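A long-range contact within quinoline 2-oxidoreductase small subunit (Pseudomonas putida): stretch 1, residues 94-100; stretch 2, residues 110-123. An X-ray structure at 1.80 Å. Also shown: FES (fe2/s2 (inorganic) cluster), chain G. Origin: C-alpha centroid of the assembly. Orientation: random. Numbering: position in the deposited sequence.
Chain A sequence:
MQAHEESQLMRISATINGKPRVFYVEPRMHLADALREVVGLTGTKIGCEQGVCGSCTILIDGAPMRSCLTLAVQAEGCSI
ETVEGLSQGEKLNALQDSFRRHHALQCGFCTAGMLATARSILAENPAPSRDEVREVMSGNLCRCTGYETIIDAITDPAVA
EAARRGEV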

ATOM      1  N   ALA A  94     -23.849  -1.764 -20.877  1.00 21.22           N
ATOM      2  CA  ALA A  94     -24.809  -0.699 -21.140  1.00 19.99           C
ATOM      3  C   ALA A  94     -25.346   0.002 -19.895  1.00 19.38           C
ATOM      4  O   ALA A  94     -25.394   1.233 -19.848  1.00 18.06           O
ATOM      5  CB  ALA A  94     -25.962  -1.241 -21.971  1.00 21.01           C
ATOM      6  N   LEU A  95     -25.758  -0.774 -18.899  1.00 17.34           N
ATOM      7  CA  LEU A  95     -26.305  -0.199 -17.670  1.00 18.56           C
ATOM      8  C   LEU A  95     -25.273   0.657 -16.941  1.00 17.09           C
ATOM      9  O   LEU A  95     -25.564   1.790 -16.563  1.00 18.38           O
ATOM     10  CB  LEU A  95     -26.805  -1.309 -16.737  1.00 18.11           C
ATOM     11  CG  LEU A  95     -27.452  -0.840 -15.428  1.00 19.69           C
ATOM     12  CD1 LEU A  95     -28.601   0.114 -15.728  1.00 16.81           C
ATOM     13  CD2 LEU A  95     -27.945  -2.052 -14.639  1.00 18.86           C
ATOM     14  N   GLN A  96     -24.075   0.112 -16.748  1.00 18.89           N
ATOM     15  CA  GLN A  96     -22.998   0.830 -16.065  1.00 18.50           C
ATOM     16  C   GLN A  96     -22.635   2.098 -16.819  1.00 18.88           C
ATOM     17  O   GLN A  96     -22.524   3.176 -16.232  1.00 16.13           O
ATOM     18  CB  GLN A  96     -21.759  -0.058 -15.938  1.00 17.10           C
ATOM     19  CG  GLN A  96     -21.965  -1.290 -15.074  1.00 19.84           C
ATOM     20  CD  GLN A  96     -20.797  -2.247 -15.156  1.00 20.20           C
ATOM     21  OE1 GLN A  96     -20.433  -2.702 -16.243  1.00 19.08           O
ATOM     22  NE2 GLN A  96     -20.199  -2.562 -14.008  1.00 16.83           N
ATOM     23  N   ASP A  97     -22.450   1.969 -18.128  1.00 17.42           N
ATOM     24  CA  ASP A  97     -22.103   3.119 -18.946  1.00 18.43           C
ATOM     25  C   ASP A  97     -23.175   4.194 -18.853  1.00 17.39           C
ATOM     26  O   ASP A  97     -22.869   5.390 -18.852  1.00 17.29           O
ATOM     27  CB  ASP A  97     -21.903   2.699 -20.403  1.00 20.81           C
ATOM     28  CG  ASP A  97     -21.635   3.879 -21.310  1.00 24.95           C
ATOM     29  OD1 ASP A  97     -22.572   4.325 -22.006  1.00 28.60           O
ATOM     30  OD2 ASP A  97     -20.490   4.367 -21.312  1.00 26.92           O
ATOM     31  N   SER A  98     -24.433   3.770 -18.766  1.00 15.46           N
ATOM     32  CA  SER A  98     -25.534   4.712 -18.655  1.00 15.98           C
ATOM     33  C   SER A  98     -25.453   5.466 -17.325  1.00 16.16           C
ATOM     34  O   SER A  98     -25.669   6.679 -17.276  1.00 15.48           O
ATOM     35  CB  SER A  98     -26.867   3.982 -18.754  1.00 14.50           C
ATOM     36  OG  SER A  98     -27.930   4.911 -18.795  1.00 15.93           O
ATOM     37  N   PHE A  99     -25.159   4.747 -16.246  1.00 16.20           N
ATOM     38  CA  PHE A  99     -25.029   5.385 -14.932  1.00 16.87           C
ATOM     39  C   PHE A  99     -23.985   6.502 -15.024  1.00 17.58           C
ATOM     40  O   PHE A  99     -24.174   7.596 -14.485  1.00 16.60           O
ATOM     41  CB  PHE A  99     -24.578   4.358 -13.878  1.00 16.13           C
ATOM     42  CG  PHE A  99     -25.705   3.768 -13.080  1.00 17.01           C
ATOM     43  CD1 PHE A  99     -26.760   3.105 -13.711  1.00 16.50           C
ATOM     44  CD2 PHE A  99     -25.714   3.869 -11.692  1.00 15.93           C
ATOM     45  CE1 PHE A  99     -27.802   2.556 -12.972  1.00 17.43           C
ATOM     46  CE2 PHE A  99     -26.757   3.319 -10.940  1.00 16.32           C
ATOM     47  CZ  PHE A  99     -27.802   2.661 -11.580  1.00 18.41           C
ATOM     48  N   ARG A 100     -22.886   6.216 -15.718  1.00 17.41           N
ATOM     49  CA  ARG A 100     -21.806   7.177 -15.878  1.00 18.89           C
ATOM     50  C   ARG A 100     -22.224   8.375 -16.729  1.00 19.41           C
ATOM     51  O   ARG A 100     -21.999   9.525 -16.346  1.00 18.77           O
ATOM     52  CB  ARG A 100     -20.589   6.503 -16.517  1.00 20.08           C
ATOM     53  CG  ARG A 100     -19.370   7.397 -16.569  1.00 26.01           C
ATOM     54  CD  ARG A 100     -18.262   6.785 -17.391  1.00 32.54           C
ATOM     55  NE  ARG A 100     -17.076   7.633 -17.379  1.00 41.07           N
ATOM     56  CZ  ARG A 100     -16.117   7.584 -18.298  1.00 43.37           C
ATOM     57  NH1 ARG A 100     -16.212   6.723 -19.302  1.00 45.78           N
ATOM     58  NH2 ARG A 100     -15.068   8.394 -18.210  1.00 43.82           N
ATOM     59  N   CYS A 110     -23.707   3.363  -2.796  1.00 14.52           N
ATOM     60  CA  CYS A 110     -24.992   2.701  -3.034  1.00 14.84           C
ATOM     61  C   CYS A 110     -25.063   2.053  -4.410  1.00 15.08           C
ATOM     62  O   CYS A 110     -25.997   1.311  -4.703  1.00 13.86           O
ATOM     63  CB  CYS A 110     -26.114   3.723  -2.969  1.00 14.27           C
ATOM     64  SG  CYS A 110     -26.090   4.858  -4.409  1.00 15.10           S
ATOM     65  N   THR A 111     -24.071   2.338  -5.241  1.00 14.67           N
ATOM     66  CA  THR A 111     -24.073   1.869  -6.620  1.00 16.12           C
ATOM     67  C   THR A 111     -24.201   0.369  -6.863  1.00 15.72           C
ATOM     68  O   THR A 111     -25.009  -0.044  -7.693  1.00 16.61           O
ATOM     69  CB  THR A 111     -22.853   2.450  -7.353  1.00 15.63           C
ATOM     70  OG1 THR A 111     -22.816   3.866  -7.117  1.00 14.03           O
ATOM     71  CG2 THR A 111     -22.963   2.226  -8.855  1.00 12.79           C
ATOM     72  N   ALA A 112     -23.430  -0.449  -6.158  1.00 14.96           N
ATOM     73  CA  ALA A 112     -23.537  -1.898  -6.343  1.00 15.03           C
ATOM     74  C   ALA A 112     -24.987  -2.360  -6.128  1.00 15.92           C
ATOM     75  O   ALA A 112     -25.544  -3.112  -6.941  1.00 15.95           O
ATOM     76  CB  ALA A 112     -22.594  -2.621  -5.387  1.00 14.90           C
ATOM     77  N   GLY A 113     -25.605  -1.901  -5.044  1.00 14.13           N
ATOM     78  CA  GLY A 113     -26.983  -2.267  -4.756  1.00 14.50           C
ATOM     79  C   GLY A 113     -27.965  -1.732  -5.787  1.00 15.61           C
ATOM     80  O   GLY A 113     -28.924  -2.420  -6.155  1.00 16.35           O
ATOM     81  N   MET A 114     -27.736  -0.504  -6.249  1.00 15.11           N
ATOM     82  CA  MET A 114     -28.590   0.111  -7.259  1.00 13.70           C
ATOM     83  C   MET A 114     -28.600  -0.744  -8.522  1.00 15.36           C
ATOM     84  O   MET A 114     -29.656  -1.030  -9.078  1.00 16.10           O
ATOM     85  CB  MET A 114     -28.077   1.510  -7.621  1.00 15.13           C
ATOM     86  CG  MET A 114     -28.310   2.573  -6.563  1.00 13.10           C
ATOM     87  SD  MET A 114     -30.052   2.905  -6.331  1.00 17.81           S
ATOM     88  CE  MET A 114     -29.982   3.905  -4.796  1.00 17.01           C
ATOM     89  N   LEU A 115     -27.413  -1.146  -8.966  1.00 14.10           N
ATOM     90  CA  LEU A 115     -27.272  -1.957 -10.172  1.00 16.51           C
ATOM     91  C   LEU A 115     -27.991  -3.302 -10.080  1.00 17.65           C
ATOM     92  O   LEU A 115     -28.612  -3.751 -11.054  1.00 16.01           O
ATOM     93  CB  LEU A 115     -25.786  -2.175 -10.485  1.00 15.14           C
ATOM     94  CG  LEU A 115     -25.009  -0.921 -10.915  1.00 15.97           C
ATOM     95  CD1 LEU A 115     -23.516  -1.203 -10.912  1.00 15.21           C
ATOM     96  CD2 LEU A 115     -25.470  -0.480 -12.298  1.00 15.49           C
ATOM     97  N   ALA A 116     -27.913  -3.940  -8.914  1.00 15.88           N
ATOM     98  CA  ALA A 116     -28.565  -5.229  -8.706  1.00 16.52           C
ATOM     99  C   ALA A 116     -30.074  -5.082  -8.900  1.00 17.44           C
ATOM    100  O   ALA A 116     -30.694  -5.827  -9.667  1.00 15.99           O
ATOM    101  CB  ALA A 116     -28.255  -5.757  -7.292  1.00 13.87           C
ATOM    102  N   THR A 117     -30.669  -4.111  -8.220  1.00 17.59           N
ATOM    103  CA  THR A 117     -32.104  -3.901  -8.340  1.00 16.90           C
ATOM    104  C   THR A 117     -32.472  -3.493  -9.769  1.00 18.09           C
ATOM    105  O   THR A 117     -33.455  -3.986 -10.324  1.00 17.04           O
ATOM    106  CB  THR A 117     -32.603  -2.825  -7.352  1.00 17.04           C
ATOM    107  OG1 THR A 117     -32.305  -3.238  -6.011  1.00 15.58           O
ATOM    108  CG2 THR A 117     -34.113  -2.641  -7.479  1.00 16.67           C
ATOM    109  N   ALA A 118     -31.676  -2.614 -10.369  1.00 18.31           N
ATOM    110  CA  ALA A 118     -31.958  -2.166 -11.732  1.00 18.82           C
ATOM    111  C   ALA A 118     -31.938  -3.336 -12.719  1.00 20.44           C
ATOM    112  O   ALA A 118     -32.801  -3.427 -13.599  1.00 19.99           O
ATOM    113  CB  ALA A 118     -30.957  -1.106 -12.157  1.00 16.78           C
ATOM    114  N   ARG A 119     -30.965  -4.230 -12.576  1.00 20.60           N
ATOM    115  CA  ARG A 119     -30.879  -5.380 -13.472  1.00 23.63           C
ATOM    116  C   ARG A 119     -32.153  -6.206 -13.373  1.00 23.94           C
ATOM    117  O   ARG A 119     -32.713  -6.629 -14.384  1.00 22.70           O
ATOM    118  CB  ARG A 119     -29.677  -6.262 -13.126  1.00 25.83           C
ATOM    119  CG  ARG A 119     -28.321  -5.653 -13.417  1.00 29.37           C
ATOM    120  CD  ARG A 119     -27.246  -6.720 -13.286  1.00 32.21           C
ATOM    121  NE  ARG A 119     -27.414  -7.755 -14.303  1.00 35.29           N
ATOM    122  CZ  ARG A 119     -26.931  -8.991 -14.214  1.00 36.67           C
ATOM    123  NH1 ARG A 119     -27.140  -9.851 -15.198  1.00 37.52           N
ATOM    124  NH2 ARG A 119     -26.253  -9.372 -13.138  1.00 36.26           N
ATOM    125  N   SER A 120     -32.607  -6.433 -12.145  1.00 23.88           N
ATOM    126  CA  SER A 120     -33.819  -7.207 -11.912  1.00 25.24           C
ATOM    127  C   SER A 120     -35.018  -6.580 -12.613  1.00 24.73           C
ATOM    128  O   SER A 120     -35.821  -7.278 -13.229  1.00 24.50           O
ATOM    129  CB  SER A 120     -34.101  -7.306 -10.414  1.00 25.88           C
ATOM    130  OG  SER A 120     -35.295  -8.033 -10.182  1.00 31.74           O
ATOM    131  N   ILE A 121     -35.136  -5.260 -12.506  1.00 23.75           N
ATOM    132  CA  ILE A 121     -36.224  -4.512 -13.128  1.00 23.85           C
ATOM    133  C   ILE A 121     -36.200  -4.684 -14.646  1.00 22.81           C
ATOM    134  O   ILE A 121     -37.219  -4.994 -15.270  1.00 23.58           O
ATOM    135  CB  ILE A 121     -36.097  -2.997 -12.831  1.00 24.41           C
ATOM    136  CG1 ILE A 121     -36.300  -2.734 -11.340  1.00 23.98           C
ATOM    137  CG2 ILE A 121     -37.098  -2.213 -13.668  1.00 25.93           C
ATOM    138  CD1 ILE A 121     -36.058  -1.289 -10.936  1.00 24.27           C
ATOM    139  N   LEU A 122     -35.022  -4.477 -15.224  1.00 21.35           N
ATOM    140  CA  LEU A 122     -34.834  -4.564 -16.665  1.00 21.76           C
ATOM    141  C   LEU A 122     -35.027  -5.963 -17.214  1.00 22.63           C
ATOM    142  O   LEU A 122     -35.344  -6.132 -18.393  1.00 22.76           O
ATOM    143  CB  LEU A 122     -33.446  -4.043 -17.039  1.00 20.64           C
ATOM    144  CG  LEU A 122     -33.251  -2.557 -16.723  1.00 19.62           C
ATOM    145  CD1 LEU A 122     -31.780  -2.188 -16.833  1.00 18.38           C
ATOM    146  CD2 LEU A 122     -34.104  -1.723 -17.673  1.00 20.08           C
ATOM    147  N   ALA A 123     -34.831  -6.964 -16.363  1.00 22.73           N
ATOM    148  CA  ALA A 123     -35.003  -8.348 -16.781  1.00 25.79           C
ATOM    149  C   ALA A 123     -36.472  -8.615 -17.091  1.00 27.40           C
ATOM    150  O   ALA A 123     -36.793  -9.305 -18.057  1.00 28.52           O
ATOM    151  CB  ALA A 123     -34.519  -9.291 -15.687  1.00 25.49           C
TER
HETATM  152 FE1  FES G4907     -23.361   8.220  -2.528  1.00 14.91          FE
HETATM  153 FE2  FES G4907     -25.502   6.989  -3.639  1.00 16.31          FE
HETATM  154  S1  FES G4907     -23.802   7.798  -4.751  1.00 15.32           S
HETATM  155  S2  FES G4907     -24.999   7.196  -1.485  1.00 18.56           S

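A single leucine methyl serves two large apolar side chains of the facing helix, L95 and F99: L115 CD2 lies 3.9 Å from the centroid of the F99 ring, 11° off the ring normal, and also packs 3.7 Å from L95 CG. This CH-pi contact suits its partners, since a methyl group set squarely over an aromatic face fills the space there without needing a polar mate. In its m, t rotamer, L115 has a CA-to-CB bond that points sideways, yet the end of the side chain comes nearer to the other helix.

No hydrogen bond crosses between the stretches; apolar packing holds them, burying 340 Å² in all. The helices run at 125° with their axes 11.2 Å apart, a spacing bridged by long side chains. L95, one helical turn before F99, points toward the second helix and sits as a knob among L115, A118, R119 and L122. A118, whose side chain is a single methyl, meets L95 CD2 with its CB at 4.0 Å, while R119 contributes aliphatic CG, 3.8 Å from L95 CD2, and its guanidinium is hydrogen-bonded elsewhere in the structure. At the edge of the F99 ring, CE2 meets M114 CB at 4.0 Å.

Just before these contacts, C110 SG binds FES FE2 at 2.3 Å, tying the second stretch to the cluster.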